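Local atomic coordinates of oxidoreductase, Gfo/Idh/MocA family (Vibrio cholerae, PDB entry 1XEA), a protein that probably binds a nicotinamide dinucleotide in its Rossmann domain and carries out an oxidation or reduction on a substrate not yet established. Residues M262-K266 with G267-M271; L19-L22 with A23-D27; Y190-E194 with G195-R199; D159-T162 with F163-D167; A81-H85 with L86-T90. All blocks are in the same frame, centred on the assembly; numbering follows the deposited sequence.

Contact 1. Residues M262-K266 with G267-M271; sequences MLASK and GFDAM
G267 and F268 fold back on the short helix 262-265 and pick up carbonyls of its last turn. G267 N donates to A264 O at 2.8 Å. F268 N reaches one residue further back, to L263 O at 3.2 Å, with an N-H...O angle of 154°. The positive phi of G267 (67°) brings F268 N back to L263 O. The ring of F268 swings back beside its own backbone N (chi1 -73°), and this turns an edge to K266, whose CB lies in the ring plane 3.5 Å from CD1. Only the start of the K266 chain is used here; its NZ goes on to a salt bridge with D258 of the second subunit, and makes a cation-pi contact with W259 of that subunit. On the flank of the turn the methyl of A264 rests against the carboxylate of D269, CB to OD1 3.5 Å. S265 OG donates to M262 O at 2.8 Å, in the carbonyl plane on a lone pair, and shares that acceptor with K266 N. The paired 6-to-1 and 5-to-2 bonds, with G267 as C-prime residue, define a Schellman motif joining helices 262-265 and 268-281.

Contact 2. Residues L19-L22 with A23-D27; sequences LPVL and AQWPD
The C-terminal end of helix 12-22, in the Rossmann domain, unwinds where L19, V21 and L22 meet A23 and W25. A23 N makes a regular helical bond to L19 O, 2.8 Å long, with an N-H...O angle of 168°. Beside it CD2 of L19 touches CB of A23 at 4.0 Å, and both residues also lie against Y47. W25 N donates to L22 O at 2.8 Å, closing a type I turn from L22 to W25. The side chains of V21 and W25 run side by side in the same direction. CG1 of V21, anti to its backbone N at chi1 169°, comes within 4.0 Å of CD1 of W25, and the same edge of the indole has V21 O in its plane, 3.6 Å from CD1. The indole also packs on Q273 and L276 of helix 268-281, while A23 O has a weak hydrogen bond to R48 of the second subunit. After the turn, D27 is backbone-bonded to L3 at the start of strand 3-8. Helix 12-22 thus passes into strand 28-33, parallel to and beside strand 3-8, as in the first beta-alpha-beta unit of a Rossmann fold.

Contact 3. Residues Y190-E194 with G195-R199; sequences YHMSE and GLLAR
R199 and Y190 meet because CG of R199 sits between its N and carbonyl carbon (chi1 77°) and the chain then runs extended to NE. One face of the guanidinium is laid along the backbone of Y190, with Y190 C 3.6 Å above its plane, while R199 CG touches H191 CB at 3.9 Å. The outer end of R199 is held by a salt bridge to D201. On the other face of the sheet from H191 and R199, the bend at chi2 (-76°) brings SE of M192 to 4.0 Å from L197 CG, and the bend at chi3 turns CE toward L196 O. H191 N donates to R199 O at 3.0 Å, yet H191 O accepts from A198 N at 2.9 Å, so A198 and R199 both face H191. CB of A198 lies 3.8 Å from CB of S193. At the tip L196 N donates to S193 O at 2.8 Å, whereas the return bond from S193 N is weak. This is a two-residue beta hairpin with a type II' turn at E194-G195, and a classic bulge at A198-R199 opposite H191 beyond the M192-L197 pair; it joins strand 186-193, outermost in its sheet within this chain, to 196-206.

Contact 4. Residues D159-T162 with F163-D167; sequences DIRT and FVFDD
I160 and V164 form the packed side of this first stretch of helix 160-175, and T162 lies on its exposed side. On the packed side V164 N donates to I160 O at 2.9 Å, and the two side chains touch through their CG2 atoms at 4.3 Å. F163, buried beside them, has its CG anti to the backbone N (chi1 -175°), which sends the ring away from the preceding turn and onto L197, L200 and M215 of the sheet. I160 and V164 are covered by helix 286-311. R161 and F165 lie side by side, pointing the same way, with guanidinium and ring planes 15° apart; CE1 of F165 lies over a face of the guanidinium, 4.0 Å from NH1. That NH1 has a salt bridge to E300.

The open side is polar. T162 OG1 donates to the syn lone pair of D159 OD1 at 2.7 Å, and T162 N donates a hydrogen bond to D159 OD2, 3.3 Å away, from above the carboxylate plane. Across the next turn T162 and D166 touch obliquely, CG2 to OD2 3.4 Å, while D166 N donates to T162 O at 2.8 Å; D166 also packs on P95. D159 is an N-cap whose two oxygens are both gripped by one residue, T162; placed at the start of a helix, its negative charge would probably be stabilised by the helix dipole.

Contact 5. Residues A81-H85 with L86-T90; sequences AFFLH and LGIPT
L86 lies over a face of the F82 ring: its CD1 stands 3.6 Å from the ring centroid and 17° off the normal, a CH-pi contact. The two side chains cross at a slant, and F82 is brought there by holding CG anti to its backbone N (chi1 -177°). F83 CG lies beside its backbone N, anti to the carbonyl carbon, and the F83 ring meets F82 differently: CD2 of F82 stands over the centre of one F83 face, and CE1 of F83 lies in the plane of the F82 ring, at its edge. I88 reaches F83 at an edge, near the ring plane, CD1 to CD2 4.3 Å. L84 and T90 cross at about a right angle, with L84 CD2 3.6 Å from T90 OG1; that hydroxyl donates to I88 O at 3.0 Å.

The backbone bonds close the helix end. L86 N closes the last regular turn on F82 O at 3.2 Å, and I88 N returns to F83 O at 3.0 Å past G87, whose phi is 67°. A second bond, from G87 N to L84 O, is weak and less certain. Y56 meets the F82 ring edge-to-face, and F83 and T90 both pack on V67. A Schellman motif ends helix 76-85 and turns the chain into strand 90-93, parallel to strand 66-69, as in a right-handed beta-alpha-beta crossover of the Rossmann fold.

Overall arrangement
Along the chain the order is contact 2, contact 5, contact 4, contact 3, contact 1. Contacts 2 and 5 close two helices of the Rossmann domain before strands 28-33 and 90-93 of its parallel sheet, their centres about 22 Å apart. Contacts 3 and 4, with centres about 12 Å apart, touch through L197 CD1 and F163 CD2 at 3.5 Å, where helix 160-175 packs on the mixed sheet. Contact 1 also lies about 12 Å from contact 2, centre to centre, with V21 CG2 3.3 Å from L263 CD1; both touch the second subunit. Late helices thus return to the nucleotide-binding domain, while contact 3, its centre about 40 Å from that of contact 2, adjoins the third subunit.

Contact 1. Residues M262-K266 with G267-M271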
# COMPACT_ATOMS: atom_id res chain seq x y z
N MSE A 262 -16.33 11.84 9.27
CA MSE A 262 -14.94 12.28 9.38
C MSE A 262 -14.59 12.76 10.78
O MSE A 262 -13.58 12.32 11.35
CB MSE A 262 -14.67 13.38 8.36
CG MSE A 262 -13.27 13.97 8.34
SE MSE A 262 -13.02 15.42 9.58
CE MSE A 262 -14.21 16.70 8.78
N LEU A 263 -15.39 13.65 11.34
CA LEU A 263 -15.08 14.14 12.68
C LEU A 263 -15.05 12.98 13.68
O LEU A 263 -14.18 12.94 14.56
CB LEU A 263 -16.09 15.21 13.11
CG LEU A 263 -15.91 16.61 12.48
CD1 LEU A 263 -16.95 17.57 13.07
CD2 LEU A 263 -14.49 17.15 12.75
N ALA A 264 -15.97 12.02 13.52
CA ALA A 264 -16.05 10.86 14.41
C ALA A 264 -14.78 10.03 14.35
O ALA A 264 -14.29 9.54 15.38
CB ALA A 264 -17.23 9.99 14.04
N SER A 265 -14.27 9.85 13.14
CA SER A 265 -13.05 9.08 12.98
C SER A 265 -11.91 9.79 13.72
O SER A 265 -11.00 9.14 14.23
CB SER A 265 -12.70 8.92 11.51
OG SER A 265 -11.95 10.02 11.07
N LYS A 266 -11.98 11.12 13.79
CA LYS A 266 -10.96 11.88 14.50
C LYS A 266 -11.25 11.93 15.99
O LYS A 266 -10.71 12.76 16.72
CB LYS A 266 -10.84 13.29 13.95
CG LYS A 266 -10.39 13.36 12.51
CD LYS A 266 -9.77 14.73 12.21
CE LYS A 266 -9.60 14.90 10.72
NZ LYS A 266 -8.85 13.79 10.11
N GLY A 267 -12.11 11.01 16.43
CA GLY A 267 -12.47 10.90 17.83
C GLY A 267 -13.26 12.03 18.47
O GLY A 267 -13.47 12.02 19.69
N PHE A 268 -13.72 13.00 17.70
CA PHE A 268 -14.46 14.08 18.30
C PHE A 268 -15.79 13.64 18.89
O PHE A 268 -16.07 13.93 20.05
CB PHE A 268 -14.65 15.23 17.31
CG PHE A 268 -13.38 16.01 17.06
CD1 PHE A 268 -12.38 15.51 16.23
CD2 PHE A 268 -13.18 17.24 17.68
CE1 PHE A 268 -11.19 16.23 16.01
CE2 PHE A 268 -12.00 17.95 17.47
CZ PHE A 268 -11.00 17.44 16.63
N ASP A 269 -16.60 12.92 18.12
CA ASP A 269 -17.88 12.46 18.65
C ASP A 269 -17.68 11.65 19.93
O ASP A 269 -18.42 11.83 20.90
CB ASP A 269 -18.62 11.59 17.62
CG ASP A 269 -19.02 12.36 16.37
OD1 ASP A 269 -19.78 11.82 15.53
OD2 ASP A 269 -18.56 13.52 16.20
N ALA A 270 -16.69 10.77 19.94
CA ALA A 270 -16.43 9.94 21.11
C ALA A 270 -16.03 10.78 22.32
O ALA A 270 -16.42 10.48 23.44
CB ALA A 270 -15.34 8.94 20.79
N MSE A 271 -15.24 11.81 22.08
CA MSE A 271 -14.80 12.68 23.14
C MSE A 271 -15.99 13.46 23.70
O MSE A 271 -16.23 13.46 24.90
CB MSE A 271 -13.73 13.65 22.63
CG MSE A 271 -13.17 14.55 23.70
SE MSE A 271 -12.04 15.94 23.00
CE MSE A 271 -13.29 16.73 21.73

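Contact 2. Residues L19-L22 with A23-D27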
# COMPACT_ATOMS: atom_id res chain seq x y z
N LEU A 19 -18.60 22.77 17.01
CA LEU A 19 -19.91 23.27 16.63
C LEU A 19 -20.68 22.28 15.76
O LEU A 19 -21.81 21.91 16.10
CB LEU A 19 -19.77 24.61 15.91
CG LEU A 19 -20.78 25.67 16.34
CD1 LEU A 19 -20.60 26.89 15.46
CD2 LEU A 19 -22.20 25.14 16.24
N PRO A 20 -20.08 21.82 14.65
CA PRO A 20 -20.81 20.87 13.81
C PRO A 20 -21.21 19.58 14.51
O PRO A 20 -22.26 19.00 14.21
CB PRO A 20 -19.85 20.65 12.64
CG PRO A 20 -18.51 20.94 13.21
CD PRO A 20 -18.76 22.13 14.07
N VAL A 21 -20.40 19.12 15.46
CA VAL A 21 -20.72 17.89 16.17
C VAL A 21 -21.81 18.14 17.20
O VAL A 21 -22.72 17.34 17.34
CB VAL A 21 -19.49 17.31 16.89
CG1 VAL A 21 -19.91 16.20 17.84
CG2 VAL A 21 -18.51 16.79 15.88
N LEU A 22 -21.72 19.25 17.92
CA LEU A 22 -22.71 19.55 18.93
C LEU A 22 -24.06 19.94 18.39
O LEU A 22 -25.08 19.46 18.87
CB LEU A 22 -22.21 20.65 19.84
CG LEU A 22 -21.56 20.12 21.11
CD1 LEU A 22 -20.39 19.20 20.80
CD2 LEU A 22 -21.10 21.31 21.92
N ALA A 23 -24.07 20.81 17.38
CA ALA A 23 -25.32 21.29 16.78
C ALA A 23 -26.15 20.15 16.22
O ALA A 23 -27.30 20.32 15.84
CB ALA A 23 -25.01 22.29 15.68
N GLN A 24 -25.56 18.96 16.21
CA GLN A 24 -26.22 17.78 15.68
C GLN A 24 -26.51 16.78 16.81
O GLN A 24 -27.33 15.88 16.65
CB GLN A 24 -25.31 17.17 14.61
CG GLN A 24 -25.58 15.74 14.26
CD GLN A 24 -24.55 14.81 14.85
OE1 GLN A 24 -24.38 14.75 16.07
NE2 GLN A 24 -23.85 14.08 13.99
N TRP A 25 -25.85 16.96 17.95
CA TRP A 25 -26.04 16.05 19.08
C TRP A 25 -27.46 16.11 19.62
O TRP A 25 -28.04 17.18 19.77
CB TRP A 25 -25.05 16.39 20.21
CG TRP A 25 -24.17 15.24 20.59
CD1 TRP A 25 -22.97 14.88 20.01
CD2 TRP A 25 -24.41 14.28 21.62
NE1 TRP A 25 -22.46 13.76 20.63
CE2 TRP A 25 -23.32 13.37 21.62
CE3 TRP A 25 -25.44 14.09 22.55
CZ2 TRP A 25 -23.24 12.29 22.51
CZ3 TRP A 25 -25.36 13.01 23.44
CH2 TRP A 25 -24.27 12.13 23.41
N PRO A 26 -28.04 14.95 19.91
CA PRO A 26 -29.41 14.89 20.44
C PRO A 26 -29.54 15.25 21.92
O PRO A 26 -28.67 14.93 22.73
CB PRO A 26 -29.83 13.45 20.14
CG PRO A 26 -28.55 12.70 20.26
CD PRO A 26 -27.56 13.61 19.54
N ASP A 27 -30.64 15.92 22.26
CA ASP A 27 -30.93 16.34 23.63
C ASP A 27 -29.91 17.32 24.19
O ASP A 27 -29.45 17.17 25.32
CB ASP A 27 -31.01 15.13 24.56
CG ASP A 27 -32.12 14.18 24.20
OD1 ASP A 27 -31.91 13.33 23.30
OD2 ASP A 27 -33.20 14.29 24.82

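Contact 3. Residues Y190-E194 with G195-R199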
# COMPACT_ATOMS: atom_id res chain seq x y z
N TYR A 190 16.04 17.09 19.74
CA TYR A 190 15.38 18.07 18.90
C TYR A 190 16.35 18.69 17.92
O TYR A 190 17.54 18.39 17.94
CB TYR A 190 14.70 19.15 19.75
CG TYR A 190 15.64 19.94 20.61
CD1 TYR A 190 16.38 20.98 20.07
CD2 TYR A 190 15.82 19.62 21.96
CE1 TYR A 190 17.30 21.69 20.84
CE2 TYR A 190 16.74 20.32 22.74
CZ TYR A 190 17.47 21.35 22.17
OH TYR A 190 18.39 22.05 22.93
N HIS A 191 15.82 19.54 17.04
CA HIS A 191 16.62 20.23 16.04
C HIS A 191 16.02 21.59 15.81
O HIS A 191 14.80 21.75 15.76
CB HIS A 191 16.63 19.46 14.73
CG HIS A 191 17.43 20.13 13.65
ND1 HIS A 191 18.80 20.29 13.72
CD2 HIS A 191 17.06 20.63 12.44
CE1 HIS A 191 19.24 20.86 12.62
NE2 HIS A 191 18.21 21.08 11.82
N MSE A 192 16.88 22.59 15.66
CA MSE A 192 16.44 23.95 15.42
C MSE A 192 16.84 24.35 14.01
O MSE A 192 18.01 24.33 13.66
CB MSE A 192 17.10 24.89 16.43
CG MSE A 192 16.86 24.55 17.89
SE MSE A 192 15.08 25.01 18.53
CE MSE A 192 15.00 26.86 17.92
N SER A 193 15.86 24.70 13.18
CA SER A 193 16.15 25.14 11.83
C SER A 193 16.06 26.65 11.86
O SER A 193 15.06 27.21 12.33
CB SER A 193 15.16 24.57 10.82
OG SER A 193 15.45 25.07 9.52
N GLU A 194 17.09 27.32 11.35
CA GLU A 194 17.16 28.77 11.37
C GLU A 194 16.99 29.13 12.84
O GLU A 194 17.80 28.73 13.68
CB GLU A 194 16.03 29.40 10.55
CG GLU A 194 16.53 30.46 9.58
CD GLU A 194 17.01 29.87 8.27
OE1 GLU A 194 16.15 29.54 7.42
OE2 GLU A 194 18.24 29.71 8.09
N GLY A 195 15.92 29.84 13.17
CA GLY A 195 15.69 30.21 14.55
C GLY A 195 14.48 29.57 15.19
O GLY A 195 14.05 29.98 16.27
N LEU A 196 13.94 28.54 14.54
CA LEU A 196 12.75 27.86 15.07
C LEU A 196 12.97 26.37 15.38
O LEU A 196 14.03 25.80 15.11
CB LEU A 196 11.61 28.01 14.07
CG LEU A 196 11.37 29.46 13.65
CD1 LEU A 196 10.34 29.50 12.55
CD2 LEU A 196 10.93 30.28 14.85
N LEU A 197 11.95 25.76 15.97
CA LEU A 197 12.02 24.35 16.30
C LEU A 197 11.49 23.61 15.08
O LEU A 197 10.37 23.86 14.63
CB LEU A 197 11.14 24.02 17.51
CG LEU A 197 11.67 22.94 18.46
CD1 LEU A 197 10.54 22.47 19.34
CD2 LEU A 197 12.27 21.78 17.69
N ALA A 198 12.31 22.70 14.54
CA ALA A 198 11.94 21.92 13.36
C ALA A 198 11.35 20.58 13.78
O ALA A 198 10.23 20.25 13.41
CB ALA A 198 13.16 21.72 12.46
N ARG A 199 12.10 19.80 14.56
CA ARG A 199 11.60 18.50 15.03
C ARG A 199 11.94 18.26 16.49
O ARG A 199 12.99 18.66 16.97
CB ARG A 199 12.17 17.35 14.20
CG ARG A 199 13.58 17.04 14.57
CD ARG A 199 13.98 15.63 14.25
NE ARG A 199 15.33 15.43 14.74
CZ ARG A 199 15.64 15.29 16.03
NH1 ARG A 199 14.70 15.32 16.96
NH2 ARG A 199 16.91 15.16 16.40

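Contact 4. Residues D159-T162 with F163-D167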
# COMPACT_ATOMS: atom_id res chain seq x y z
N ASP A 159 8.17 28.55 16.95
CA ASP A 159 8.81 28.79 18.23
C ASP A 159 8.50 27.68 19.23
O ASP A 159 7.39 27.17 19.29
CB ASP A 159 8.33 30.10 18.82
CG ASP A 159 6.91 30.02 19.29
OD1 ASP A 159 6.04 29.76 18.43
OD2 ASP A 159 6.66 30.21 20.51
N ILE A 160 9.50 27.35 20.04
CA ILE A 160 9.38 26.32 21.05
C ILE A 160 8.01 26.26 21.71
O ILE A 160 7.35 25.24 21.65
CB ILE A 160 10.43 26.52 22.14
CG1 ILE A 160 11.81 26.57 21.48
CG2 ILE A 160 10.33 25.40 23.16
CD1 ILE A 160 12.92 26.86 22.44
N ARG A 161 7.60 27.36 22.33
CA ARG A 161 6.32 27.40 23.01
C ARG A 161 5.16 26.88 22.18
O ARG A 161 4.60 25.84 22.48
CB ARG A 161 6.01 28.83 23.45
CG ARG A 161 6.78 29.26 24.69
CD ARG A 161 6.06 28.81 25.94
NE ARG A 161 7.01 28.37 26.95
CZ ARG A 161 6.67 28.05 28.19
NH1 ARG A 161 5.40 28.13 28.57
NH2 ARG A 161 7.59 27.62 29.04
N THR A 162 4.79 27.62 21.14
CA THR A 162 3.68 27.22 20.30
C THR A 162 3.80 25.78 19.85
O THR A 162 2.87 24.99 19.99
CB THR A 162 3.59 28.09 19.05
OG1 THR A 162 3.52 29.47 19.44
CG2 THR A 162 2.34 27.74 18.25
N PHE A 163 4.95 25.45 19.29
CA PHE A 163 5.23 24.11 18.80
C PHE A 163 4.87 23.05 19.85
O PHE A 163 4.22 22.07 19.53
CB PHE A 163 6.72 24.02 18.45
CG PHE A 163 7.14 22.71 17.82
CD1 PHE A 163 7.56 22.68 16.50
CD2 PHE A 163 7.24 21.55 18.58
CE1 PHE A 163 8.09 21.52 15.95
CE2 PHE A 163 7.77 20.39 18.03
CZ PHE A 163 8.20 20.38 16.71
N VAL A 164 5.29 23.27 21.09
CA VAL A 164 5.01 22.29 22.13
C VAL A 164 3.60 22.35 22.69
O VAL A 164 2.88 21.35 22.66
CB VAL A 164 5.99 22.41 23.30
CG1 VAL A 164 5.68 21.36 24.35
CG2 VAL A 164 7.42 22.22 22.80
N PHE A 165 3.19 23.49 23.21
CA PHE A 165 1.86 23.56 23.80
C PHE A 165 0.70 23.47 22.82
O PHE A 165 -0.36 22.94 23.18
CB PHE A 165 1.72 24.82 24.66
CG PHE A 165 2.26 24.65 26.04
CD1 PHE A 165 3.63 24.70 26.29
CD2 PHE A 165 1.41 24.41 27.11
CE1 PHE A 165 4.13 24.51 27.57
CE2 PHE A 165 1.90 24.22 28.39
CZ PHE A 165 3.27 24.27 28.62
N ASP A 166 0.87 23.95 21.60
CA ASP A 166 -0.24 23.89 20.66
C ASP A 166 -0.18 22.76 19.63
O ASP A 166 -1.08 22.62 18.81
CB ASP A 166 -0.37 25.23 19.94
CG ASP A 166 -0.60 26.38 20.90
OD1 ASP A 166 -1.62 26.37 21.63
OD2 ASP A 166 0.25 27.30 20.93
N ASP A 167 0.87 21.94 19.69
CA ASP A 167 1.00 20.87 18.72
C ASP A 167 1.53 19.57 19.30
O ASP A 167 0.78 18.61 19.47
CB ASP A 167 1.91 21.34 17.59
CG ASP A 167 1.50 20.80 16.24
OD1 ASP A 167 0.44 20.15 16.16
OD2 ASP A 167 2.22 21.04 15.26

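Contact 5. Residues A81-H85 with L86-T90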
# COMPACT_ATOMS: atom_id res chain seq x y z
N ALA A 81 -11.53 29.70 35.02
CA ALA A 81 -11.70 30.07 36.42
C ALA A 81 -13.09 30.64 36.67
O ALA A 81 -13.77 30.25 37.62
CB ALA A 81 -10.64 31.08 36.82
N PHE A 82 -13.51 31.56 35.81
CA PHE A 82 -14.81 32.20 35.95
C PHE A 82 -15.96 31.23 36.19
O PHE A 82 -16.67 31.32 37.19
CB PHE A 82 -15.13 33.05 34.73
CG PHE A 82 -16.43 33.80 34.84
CD1 PHE A 82 -16.61 34.75 35.84
CD2 PHE A 82 -17.46 33.57 33.94
CE1 PHE A 82 -17.81 35.46 35.94
CE2 PHE A 82 -18.66 34.28 34.03
CZ PHE A 82 -18.83 35.23 35.03
N PHE A 83 -16.13 30.28 35.28
CA PHE A 83 -17.21 29.32 35.43
C PHE A 83 -16.89 28.26 36.46
O PHE A 83 -17.80 27.66 37.03
CB PHE A 83 -17.54 28.67 34.09
CG PHE A 83 -17.90 29.66 33.03
CD1 PHE A 83 -16.91 30.26 32.26
CD2 PHE A 83 -19.23 30.01 32.81
CE1 PHE A 83 -17.24 31.19 31.28
CE2 PHE A 83 -19.57 30.94 31.83
CZ PHE A 83 -18.57 31.53 31.07
N LEU A 84 -15.61 28.03 36.70
CA LEU A 84 -15.22 27.04 37.68
C LEU A 84 -15.64 27.51 39.07
O LEU A 84 -16.06 26.71 39.91
CB LEU A 84 -13.71 26.80 37.65
CG LEU A 84 -13.26 25.90 36.51
CD1 LEU A 84 -11.75 25.78 36.55
CD2 LEU A 84 -13.91 24.53 36.64
N HIS A 85 -15.53 28.82 39.30
CA HIS A 85 -15.92 29.37 40.59
C HIS A 85 -17.44 29.38 40.71
O HIS A 85 -18.00 29.07 41.77
CB HIS A 85 -15.34 30.78 40.75
CG HIS A 85 -15.78 31.46 42.00
ND1 HIS A 85 -16.29 30.77 43.09
CD2 HIS A 85 -15.86 32.77 42.32
CE1 HIS A 85 -16.66 31.64 44.02
NE2 HIS A 85 -16.41 32.86 43.58
N LEU A 86 -18.12 29.73 39.62
CA LEU A 86 -19.57 29.75 39.59
C LEU A 86 -20.12 28.34 39.75
O LEU A 86 -21.33 28.13 39.74
CB LEU A 86 -20.06 30.33 38.27
CG LEU A 86 -19.61 31.76 37.98
CD1 LEU A 86 -19.83 32.10 36.51
CD2 LEU A 86 -20.37 32.71 38.88
N GLY A 87 -19.21 27.37 39.88
CA GLY A 87 -19.61 25.98 40.04
C GLY A 87 -20.29 25.36 38.83
O GLY A 87 -21.42 24.87 38.91
N ILE A 88 -19.60 25.36 37.70
CA ILE A 88 -20.15 24.79 36.48
C ILE A 88 -19.13 23.91 35.77
O ILE A 88 -17.99 24.32 35.57
CB ILE A 88 -20.60 25.92 35.54
CG1 ILE A 88 -21.59 26.83 36.28
CG2 ILE A 88 -21.24 25.35 34.29
CD1 ILE A 88 -21.99 28.05 35.50
N PRO A 89 -19.51 22.67 35.41
CA PRO A 89 -18.58 21.78 34.72
C PRO A 89 -17.97 22.54 33.54
O PRO A 89 -18.69 23.04 32.68
CB PRO A 89 -19.48 20.64 34.27
CG PRO A 89 -20.50 20.58 35.37
CD PRO A 89 -20.83 22.03 35.59
N THR A 90 -16.65 22.63 33.51
CA THR A 90 -15.99 23.36 32.42
C THR A 90 -15.17 22.48 31.48
O THR A 90 -14.47 21.56 31.90
CB THR A 90 -15.07 24.48 32.98
OG1 THR A 90 -15.85 25.41 33.73
CG2 THR A 90 -14.35 25.22 31.86